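Local coordinates for D-lactate dehydrogenase (Fermentative) (Pseudomonas aeruginosa, PDB 6ABJ) that catalyses the NADH-dependent reduction of pyruvate to D-lactate as a tetrameric, Rossmann-fold member of the D-isomer specific 2-hydroxyacid dehydrogenase family, at the interface of chains A and B. Sequence-based numbering; all coordinates share one arbitrary frame. Chains: chain A/B, D-lactate dehydrogenase (Fermentative).

Both contacts belong to one two-fold interface between neighbouring subunits of the tetrameric enzyme, and the centres of their C-alpha atoms lie about 17 Å apart. Chain A helix 136-144 takes part in both: A:Leu136 at its start reaches contact 2, while A:His137 and A:Asn141 serve contact 1. Contact 2 is the apolar side, built by helix 118-134 and the Phe182 loop of each chain, with waters at its margins. Contact 1 is more polar and also draws in helix 295-301 and strand 306-308 of chain A. Two-fold symmetry repeats its tyrosine and arginine contacts with the chains exchanged, the asparagine pair being its own twin.

Contact 1: the interface of chains A and B. Residues chain A 137, 141, 301, 303-304, 306-307; chain B 140-141, 144.
A:Asn141 and B:Asn141 meet tip to tip and pair their side-chain amides in a cyclic, two-bond arrangement. ND2 of B:Asn141 donates to OD1 of A:Asn141 at 2.8 Å, and ND2 of A:Asn141 returns an equal bond of 2.8 Å to OD1 of B:Asn141. Each N-H meets an in-plane lone pair of the opposing carbonyl, each acceptor being slightly tilted from the donor amide, and the two amide planes lie 27° apart, nearly coplanar. Reciprocal donation fixes the rotation of both amides, and the pairing joins equivalent residues of the two chains of this dehydrogenase.

Aromatic contact is made by B:Tyr140 and A:His137. The imidazole presents its CD2 edge over the centre of the phenol ring, with CD2 of A:His137 3.6 Å from CZ of B:Tyr140 and the ring planes 61° apart. CG of A:His137 stands between the backbone N and the carbonyl carbon (chi1 56°), which turns the ring toward the tyrosine. A:Val307 backs the imidazole, its CG2 over the centre of one face, and the same methyl touches B:Tyr140 CD1 at 4.1 Å. On the phenol face opposite the histidine lies the CG methylene of B:Arg144, offset toward the rim, so the phenol lies between A:His137 of the partner and B:Arg144 of its own chain.

A weaker, doubtful polar link may run from the arginine to the end of helix 295-301. The chain of B:Arg144, bent at chi2 and chi3, places NH1 2.8 Å from the backbone carbonyl O of A:Leu301, but the hydrogen bond is strongly bent and that oxygen sits far out of the guanidinium plane.

Contact 2: the interface of chains A and B. Residues chain A 123, 126-127, 130, 136, 182; chain B 123, 126-127, 130, 182.
The rings of A:Phe182 and B:Phe182 are met at their edges, in plane, by the CG methylenes of the opposite chain's Glu123. CD1 of B:Phe182 lies 3.8 Å from CG of A:Glu123, and CD1 of A:Phe182 lies 3.9 Å from CG of B:Glu123. The same rings point their CZ tips at the valines across the interface, A:Phe182 at CG1 of B:Val126 and B:Phe182 at CG1 of A:Val126. Where the two rings approach each other, CE2 of A:Phe182 is 4.2 Å from CE2 of B:Phe182. In this D-2-hydroxyacid dehydrogenase the site is an apolar patch of the two-fold interface, built mainly by helix 118-134 of both chains with the Phe182 loops and A:Leu136.

A:Leu130 and B:Leu130 each reach across to the partner's helix 118-134. CD1 of B:Leu130 rests beside the backbone of A:Gly127, 3.8 Å from its CA, and CD1 of A:Leu130 does the same at B:Gly127. The absence of a side chain at the glycines lets these methyls lie directly against the helix backbone. In A:Leu130, CG anti to the carbonyl carbon (chi1 -82°) directs CD1 toward B:Gly127, and the CD1 methyls of A:Leu130 and B:Leu130 also touch, at 3.9 Å. CG1 of A:Val126 packs against CD1 of B:Leu130, and A:Leu136 adds its CD1 methyl to B:Gly127.

The glutamate chains run extended beyond CG, carrying their carboxylates past the phenylalanine edges to water. Water 1 links OE2 of A:Glu123, at 2.6 Å, with the backbone O of B:Phe182. Water 2 joins OE2 of B:Glu123 to the other chain and lies 2.8 Å from the backbone O of A:Phe182.

Contact 1: the interface of chains A and B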
# COMPACT_ATOMS: atom_id res chain seq x y z
N HIS A 137 2.76 11.00 -1.13
CA HIS A 137 2.44 9.64 -1.43
C HIS A 137 2.73 8.75 -0.24
O HIS A 137 1.96 7.91 0.12
CB HIS A 137 3.16 9.22 -2.70
CG HIS A 137 4.64 9.39 -2.65
ND1 HIS A 137 5.22 10.56 -2.71
CD2 HIS A 137 5.64 8.48 -2.57
CE1 HIS A 137 6.53 10.42 -2.63
NE2 HIS A 137 6.78 9.13 -2.55
N ASN A 141 -0.08 6.91 2.50
CA ASN A 141 -0.04 5.48 2.87
C ASN A 141 0.13 5.27 4.40
O ASN A 141 -0.45 4.33 4.96
CB ASN A 141 1.03 4.76 2.11
CG ASN A 141 0.65 4.53 0.64
OD1 ASN A 141 -0.52 4.33 0.30
ND2 ASN A 141 1.64 4.49 -0.20
N LEU A 301 11.31 2.01 -9.39
CA LEU A 301 10.02 1.96 -8.71
C LEU A 301 10.14 1.78 -7.21
O LEU A 301 9.27 2.19 -6.49
CB LEU A 301 9.11 0.93 -9.27
CG LEU A 301 8.63 1.34 -10.70
CD1 LEU A 301 8.06 0.15 -11.47
CD2 LEU A 301 7.62 2.51 -10.70
N PHE A 303 12.53 2.90 -5.02
CA PHE A 303 13.13 3.92 -4.19
C PHE A 303 12.02 4.75 -3.50
O PHE A 303 11.03 5.05 -4.12
CB PHE A 303 13.96 4.86 -5.05
CG PHE A 303 15.25 4.26 -5.56
CD1 PHE A 303 16.26 3.94 -4.67
CD2 PHE A 303 15.44 4.05 -6.88
CE1 PHE A 303 17.46 3.38 -5.12
CE2 PHE A 303 16.63 3.51 -7.35
CZ PHE A 303 17.65 3.20 -6.47
N PRO A 304 12.29 5.25 -2.31
CA PRO A 304 11.34 6.04 -1.56
C PRO A 304 11.17 7.45 -2.09
O PRO A 304 10.20 8.08 -1.75
CB PRO A 304 11.96 6.10 -0.16
CG PRO A 304 13.40 5.96 -0.41
CD PRO A 304 13.49 4.95 -1.52
N VAL A 306 11.32 8.31 -5.45
CA VAL A 306 10.99 8.27 -6.85
C VAL A 306 9.45 8.06 -6.98
O VAL A 306 8.91 7.19 -6.33
CB VAL A 306 11.68 7.09 -7.55
CG1 VAL A 306 11.23 6.88 -8.97
CG2 VAL A 306 13.19 7.30 -7.53
N VAL A 307 8.83 8.89 -7.79
CA VAL A 307 7.46 8.68 -8.20
C VAL A 307 7.42 8.57 -9.70
O VAL A 307 7.90 9.45 -10.43
CB VAL A 307 6.56 9.81 -7.73
CG1 VAL A 307 5.16 9.66 -8.34
CG2 VAL A 307 6.55 9.84 -6.22
N TYR B 140 0.90 6.32 -7.67
CA TYR B 140 2.11 5.81 -7.07
C TYR B 140 1.93 4.40 -6.67
O TYR B 140 2.78 3.52 -6.95
CB TYR B 140 2.53 6.71 -5.84
CG TYR B 140 3.62 6.14 -5.09
CD1 TYR B 140 4.91 6.16 -5.59
CD2 TYR B 140 3.40 5.60 -3.83
CE1 TYR B 140 5.97 5.62 -4.87
CE2 TYR B 140 4.40 5.00 -3.13
CZ TYR B 140 5.71 5.06 -3.63
OH TYR B 140 6.70 4.45 -2.93
N ASN B 141 0.82 4.14 -5.96
CA ASN B 141 0.57 2.80 -5.49
C ASN B 141 0.36 1.77 -6.61
O ASN B 141 0.71 0.65 -6.46
CB ASN B 141 -0.60 2.79 -4.49
CG ASN B 141 -0.19 3.37 -3.12
OD1 ASN B 141 0.98 3.29 -2.69
ND2 ASN B 141 -1.13 3.95 -2.45
N ARG B 144 4.05 1.34 -8.51
CA ARG B 144 5.00 0.67 -7.62
C ARG B 144 4.86 -0.83 -7.74
O ARG B 144 5.77 -1.53 -7.49
CB ARG B 144 4.72 0.97 -6.17
CG ARG B 144 5.17 2.31 -5.72
CD ARG B 144 6.64 2.32 -5.41
NE ARG B 144 6.90 1.81 -4.09
CZ ARG B 144 7.96 2.13 -3.35
NH1 ARG B 144 8.89 2.96 -3.80
NH2 ARG B 144 8.06 1.59 -2.16

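Contact 2: the interface of chains A and B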
# COMPACT_ATOMS: atom_id res chain seq x y z
N GLU A 123 1.15 21.30 -15.24
CA GLU A 123 0.59 21.11 -13.91
C GLU A 123 0.94 19.73 -13.32
O GLU A 123 1.23 19.60 -12.12
CB GLU A 123 -0.91 21.30 -13.93
CG GLU A 123 -1.26 22.77 -14.20
CD GLU A 123 -2.76 23.01 -14.47
OE1 GLU A 123 -3.54 22.10 -14.20
OE2 GLU A 123 -3.12 24.15 -14.91
N VAL A 126 4.39 19.92 -11.90
CA VAL A 126 4.39 20.60 -10.60
C VAL A 126 3.83 19.67 -9.53
O VAL A 126 4.31 19.65 -8.38
CB VAL A 126 3.65 21.88 -10.66
CG1 VAL A 126 3.53 22.49 -9.29
CG2 VAL A 126 4.33 22.85 -11.64
N GLY A 127 2.81 18.88 -9.87
CA GLY A 127 2.31 17.92 -8.90
C GLY A 127 3.33 16.87 -8.47
O GLY A 127 3.38 16.51 -7.26
N LEU A 130 5.64 18.55 -5.95
CA LEU A 130 5.15 18.74 -4.67
C LEU A 130 5.01 17.40 -3.96
O LEU A 130 5.24 17.31 -2.75
CB LEU A 130 3.81 19.52 -4.71
CG LEU A 130 4.07 21.03 -4.81
CD1 LEU A 130 2.84 21.72 -5.29
CD2 LEU A 130 4.57 21.62 -3.49
N LEU A 136 4.05 13.29 -0.15
CA LEU A 136 2.63 13.15 0.02
C LEU A 136 2.10 11.70 -0.25
O LEU A 136 1.17 11.27 0.42
CB LEU A 136 1.86 14.10 -0.91
CG LEU A 136 2.06 15.59 -0.69
CD1 LEU A 136 1.32 16.48 -1.66
CD2 LEU A 136 1.79 15.95 0.75
N PHE A 182 5.37 30.53 -7.45
CA PHE A 182 5.80 30.04 -6.16
C PHE A 182 6.93 30.92 -5.57
O PHE A 182 7.34 30.71 -4.43
CB PHE A 182 6.33 28.63 -6.26
CG PHE A 182 5.29 27.54 -6.34
CD1 PHE A 182 4.73 27.03 -5.17
CD2 PHE A 182 4.86 27.06 -7.57
CE1 PHE A 182 3.76 26.01 -5.21
CE2 PHE A 182 3.88 26.00 -7.60
CZ PHE A 182 3.39 25.50 -6.41
N GLU B 123 2.18 26.12 0.26
CA GLU B 123 2.74 25.14 -0.64
C GLU B 123 2.13 23.75 -0.38
O GLU B 123 1.81 23.01 -1.33
CB GLU B 123 4.25 25.16 -0.61
CG GLU B 123 4.82 26.41 -1.29
CD GLU B 123 6.33 26.50 -1.19
OE1 GLU B 123 6.96 25.49 -0.88
OE2 GLU B 123 6.88 27.63 -1.41
N VAL B 126 -1.28 23.55 -1.81
CA VAL B 126 -1.23 23.33 -3.25
C VAL B 126 -0.84 21.88 -3.57
O VAL B 126 -1.39 21.27 -4.51
CB VAL B 126 -0.32 24.37 -3.94
CG1 VAL B 126 -0.21 24.11 -5.41
CG2 VAL B 126 -0.85 25.78 -3.68
N GLY B 127 0.07 21.29 -2.80
CA GLY B 127 0.42 19.92 -3.00
C GLY B 127 -0.78 18.97 -2.80
O GLY B 127 -0.99 18.01 -3.57
N LEU B 130 -2.98 19.19 -5.90
CA LEU B 130 -2.49 18.51 -7.08
C LEU B 130 -2.52 17.02 -6.93
O LEU B 130 -2.86 16.32 -7.85
CB LEU B 130 -1.08 18.97 -7.43
CG LEU B 130 -1.11 20.31 -8.20
CD1 LEU B 130 0.22 20.94 -8.10
CD2 LEU B 130 -1.60 20.11 -9.64
N PHE B 182 -1.04 29.68 -11.61
CA PHE B 182 -1.55 28.58 -12.42
C PHE B 182 -2.59 29.13 -13.44
O PHE B 182 -3.06 28.39 -14.30
CB PHE B 182 -2.23 27.53 -11.52
CG PHE B 182 -1.32 26.59 -10.80
CD1 PHE B 182 -0.93 25.40 -11.41
CD2 PHE B 182 -0.96 26.81 -9.49
CE1 PHE B 182 -0.09 24.52 -10.74
CE2 PHE B 182 -0.11 25.88 -8.80
CZ PHE B 182 0.28 24.74 -9.43
O HOH W 1 -1.62 26.24 -15.33
O HOH W 2 5.74 29.71 -2.41